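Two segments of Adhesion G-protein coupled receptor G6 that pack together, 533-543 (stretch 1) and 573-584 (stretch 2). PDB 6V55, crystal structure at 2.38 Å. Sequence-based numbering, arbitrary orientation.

Stretch 1, residues 533-543: SKEELTQVVTK
Stretch 2, residues 573-584: EDAQKDASETAL

Two helices, 534-543 and 573-584, run side by side in nearly the same direction, their axes 20° apart (signed crossing angle -20°) and 8.5 Å apart at closest approach. CA-CA distances fix the register: Lys 534 to Ala 575 4.2 Å, Thr 538 to Ala 579 4.8 Å, Val 541 to Ala 583 5.9 Å. So close a fit matches the alanines of stretch 2, whose lone CB lets the backbones approach; together the stretches bury 476 Å², without a direct hydrogen bond between them.

Helix 534-543 has phi -64 to -79° and psi -20 to -44°. Ser 533 (phi/psi -72/162, chi1 66°, p) caps it, its OG accepting from Glu 536 N at 2.9 Å (N-H...O 153°). Stretch 2 has phi -63 to -80° and psi -23 to -43°, except Ala 579 (-100/-2); it is kinked where the N atoms of Glu 581 and Thr 582 lack bonds to the preceding turn.

Lys 534 lies between wells at chi1 91°, then follows t, m, m (153°, -68°, -60°). Its CB sits 3.7 Å from Ala 575 CA and its CE 3.3 Å from Asp 574 O, while NZ reaches Asp 578 OD1 (chi1 -88°, m) in a 3.4 Å salt bridge; both charged residues keep access to solvent.

Leu 537, Val 541 and the three alanines are buried, which suits their apolar side chains. Leu 537 (chi1 -166°, t; chi2 127°, off-well) places CD2 3.3 Å from Ala 575 O and 3.9 Å from Ala 579 CB. Thr 538, at chi1 84° (p), turns its methyl inward: CG2 lies 3.7 Å from Ala 579 CB. Val 541 (chi1 165°, t) sets CG1 3.9 Å from Ala 579 CB, 3.8 Å from Ala 583 CB and 3.7 Å from Thr 582 CG2.

Thr 542 (m, -67°) donates from OG1 to Thr 538 O at 3.0 Å. A water donates to Thr 542 OG1 at 2.8 Å and bonds weakly to Thr 582 OG1 (m, -63°) at 3.5 Å, bridging the helices.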

# COMPACT_ATOMS: atom_id res chain seq x y z
N SER A 533 1.82 25.68 -3.42
CA SER A 533 1.81 26.97 -2.76
C SER A 533 1.96 28.07 -3.80
O SER A 533 2.39 27.84 -4.94
CB SER A 533 2.95 27.07 -1.75
OG SER A 533 4.21 27.05 -2.41
N LYS A 534 1.61 29.30 -3.39
CA LYS A 534 1.80 30.45 -4.26
C LYS A 534 3.28 30.74 -4.46
O LYS A 534 3.66 31.18 -5.55
CB LYS A 534 1.04 31.67 -3.71
CG LYS A 534 1.77 32.61 -2.75
CD LYS A 534 1.21 34.04 -2.79
CE LYS A 534 1.50 34.74 -4.12
NZ LYS A 534 2.96 34.85 -4.44
N GLU A 535 4.14 30.39 -3.50
CA GLU A 535 5.56 30.62 -3.68
C GLU A 535 6.22 29.57 -4.57
O GLU A 535 7.18 29.90 -5.26
CB GLU A 535 6.28 30.71 -2.33
CG GLU A 535 5.68 31.75 -1.35
CD GLU A 535 4.60 31.17 -0.44
OE1 GLU A 535 3.79 31.96 0.11
OE2 GLU A 535 4.57 29.92 -0.26
N GLU A 536 5.70 28.33 -4.59
CA GLU A 536 6.22 27.34 -5.54
C GLU A 536 5.80 27.67 -6.96
O GLU A 536 6.57 27.44 -7.91
CB GLU A 536 5.73 25.95 -5.19
CG GLU A 536 6.73 25.09 -4.45
CD GLU A 536 6.07 24.04 -3.56
OE1 GLU A 536 4.83 23.87 -3.66
OE2 GLU A 536 6.80 23.42 -2.74
N LEU A 537 4.61 28.24 -7.11
CA LEU A 537 4.05 28.52 -8.42
C LEU A 537 4.81 29.63 -9.15
O LEU A 537 5.04 29.52 -10.36
CB LEU A 537 2.58 28.89 -8.26
CG LEU A 537 1.79 28.89 -9.54
CD1 LEU A 537 0.59 28.03 -9.31
CD2 LEU A 537 1.37 30.29 -9.90
N THR A 538 5.22 30.69 -8.43
CA THR A 538 6.03 31.71 -9.11
C THR A 538 7.46 31.22 -9.38
O THR A 538 8.11 31.73 -10.29
CB THR A 538 6.04 33.07 -8.35
OG1 THR A 538 7.04 33.08 -7.32
CG2 THR A 538 4.67 33.40 -7.76
N GLN A 539 7.93 30.20 -8.65
CA GLN A 539 9.22 29.62 -8.99
C GLN A 539 9.14 28.70 -10.19
O GLN A 539 10.13 28.55 -10.92
CB GLN A 539 9.80 28.85 -7.82
CG GLN A 539 10.12 29.73 -6.68
CD GLN A 539 10.28 28.94 -5.44
OE1 GLN A 539 10.71 27.79 -5.48
NE2 GLN A 539 9.91 29.52 -4.31
N VAL A 540 8.00 28.04 -10.40
CA VAL A 540 7.85 27.23 -11.59
C VAL A 540 7.72 28.13 -12.82
O VAL A 540 8.34 27.88 -13.86
CB VAL A 540 6.66 26.26 -11.42
CG1 VAL A 540 6.37 25.54 -12.67
CG2 VAL A 540 6.99 25.21 -10.35
N VAL A 541 7.04 29.27 -12.68
CA VAL A 541 6.80 30.13 -13.83
C VAL A 541 8.05 30.97 -14.16
O VAL A 541 8.29 31.31 -15.33
CB VAL A 541 5.51 30.92 -13.54
CG1 VAL A 541 5.30 32.09 -14.43
CG2 VAL A 541 4.31 30.00 -13.71
N THR A 542 8.93 31.20 -13.18
CA THR A 542 10.21 31.82 -13.51
C THR A 542 11.13 30.86 -14.28
O THR A 542 11.70 31.24 -15.31
CB THR A 542 10.88 32.35 -12.25
OG1 THR A 542 10.09 33.44 -11.74
CG2 THR A 542 12.28 32.86 -12.53
N LYS A 543 11.21 29.59 -13.84
CA LYS A 543 11.99 28.57 -14.54
C LYS A 543 11.46 28.26 -15.95
O LYS A 543 12.26 28.05 -16.87
CB LYS A 543 12.04 27.28 -13.71
CG LYS A 543 13.06 26.27 -14.23
CD LYS A 543 14.45 26.88 -14.34
CE LYS A 543 15.06 27.04 -12.94
NZ LYS A 543 16.34 27.81 -12.90
N GLU A 573 -6.64 32.38 -7.32
CA GLU A 573 -6.41 33.69 -7.93
C GLU A 573 -5.25 34.43 -7.27
O GLU A 573 -4.56 35.21 -7.94
CB GLU A 573 -7.69 34.51 -7.87
CG GLU A 573 -8.77 34.05 -8.82
CD GLU A 573 -9.29 35.19 -9.69
OE1 GLU A 573 -8.86 36.35 -9.46
OE2 GLU A 573 -10.13 34.93 -10.59
N ASP A 574 -4.98 34.17 -5.98
CA ASP A 574 -3.84 34.80 -5.34
C ASP A 574 -2.53 34.10 -5.68
O ASP A 574 -1.47 34.74 -5.62
CB ASP A 574 -4.05 34.85 -3.82
CG ASP A 574 -4.52 36.23 -3.36
OD1 ASP A 574 -5.09 36.96 -4.21
OD2 ASP A 574 -4.32 36.57 -2.17
N ALA A 575 -2.57 32.83 -6.07
CA ALA A 575 -1.35 32.14 -6.49
C ALA A 575 -0.88 32.62 -7.86
O ALA A 575 0.32 32.84 -8.06
CB ALA A 575 -1.58 30.63 -6.50
N GLN A 576 -1.82 32.84 -8.78
CA GLN A 576 -1.46 33.25 -10.13
C GLN A 576 -0.98 34.69 -10.19
O GLN A 576 -0.16 35.00 -11.07
CB GLN A 576 -2.66 33.11 -11.07
CG GLN A 576 -3.33 31.79 -11.04
CD GLN A 576 -4.50 31.73 -11.99
OE1 GLN A 576 -4.38 32.11 -13.16
NE2 GLN A 576 -5.63 31.25 -11.50
N LYS A 577 -1.45 35.56 -9.26
CA LYS A 577 -1.33 37.02 -9.40
C LYS A 577 0.12 37.50 -9.42
O LYS A 577 0.47 38.35 -10.24
CB LYS A 577 -2.09 37.73 -8.27
CG LYS A 577 -2.48 39.19 -8.62
CD LYS A 577 -3.44 39.85 -7.59
CE LYS A 577 -2.83 40.03 -6.19
NZ LYS A 577 -2.33 41.43 -5.93
N ASP A 578 0.98 36.89 -8.62
CA ASP A 578 2.39 37.24 -8.66
C ASP A 578 3.13 36.64 -9.86
O ASP A 578 4.12 37.23 -10.30
CB ASP A 578 3.05 36.79 -7.35
CG ASP A 578 2.97 37.84 -6.27
OD1 ASP A 578 3.95 37.98 -5.50
OD2 ASP A 578 1.93 38.55 -6.21
N ALA A 579 2.67 35.51 -10.40
CA ALA A 579 3.37 34.85 -11.49
C ALA A 579 2.76 35.11 -12.87
O ALA A 579 3.31 34.62 -13.86
CB ALA A 579 3.41 33.34 -11.27
N SER A 580 1.64 35.86 -12.96
CA SER A 580 0.85 35.86 -14.19
C SER A 580 1.54 36.62 -15.32
O SER A 580 1.42 36.23 -16.48
CB SER A 580 -0.54 36.45 -13.95
OG SER A 580 -0.50 37.84 -13.69
N GLU A 581 2.28 37.68 -15.00
CA GLU A 581 2.91 38.45 -16.07
C GLU A 581 4.09 37.71 -16.68
O GLU A 581 4.32 37.79 -17.89
CB GLU A 581 3.32 39.83 -15.56
CG GLU A 581 3.71 40.78 -16.68
CD GLU A 581 4.54 41.95 -16.21
OE1 GLU A 581 4.81 42.07 -14.98
OE2 GLU A 581 4.90 42.78 -17.08
N THR A 582 4.83 36.94 -15.87
CA THR A 582 5.87 36.08 -16.41
C THR A 582 5.26 34.94 -17.24
O THR A 582 5.75 34.65 -18.35
CB THR A 582 6.72 35.54 -15.27
OG1 THR A 582 7.37 36.64 -14.60
CG2 THR A 582 7.75 34.57 -15.75
N ALA A 583 4.16 34.36 -16.75
CA ALA A 583 3.45 33.29 -17.45
C ALA A 583 2.89 33.76 -18.77
O ALA A 583 3.04 33.06 -19.78
CB ALA A 583 2.30 32.76 -16.59
N LEU A 584 2.31 34.96 -18.79
CA LEU A 584 1.78 35.52 -20.02
C LEU A 584 2.89 35.83 -21.01
O LEU A 584 2.77 35.51 -22.19
CB LEU A 584 0.99 36.78 -19.73
CG LEU A 584 -0.42 36.49 -19.24
CD1 LEU A 584 -1.12 37.83 -18.92
CD2 LEU A 584 -1.21 35.63 -20.23
O HOH W 1 10.42 35.88 -13.08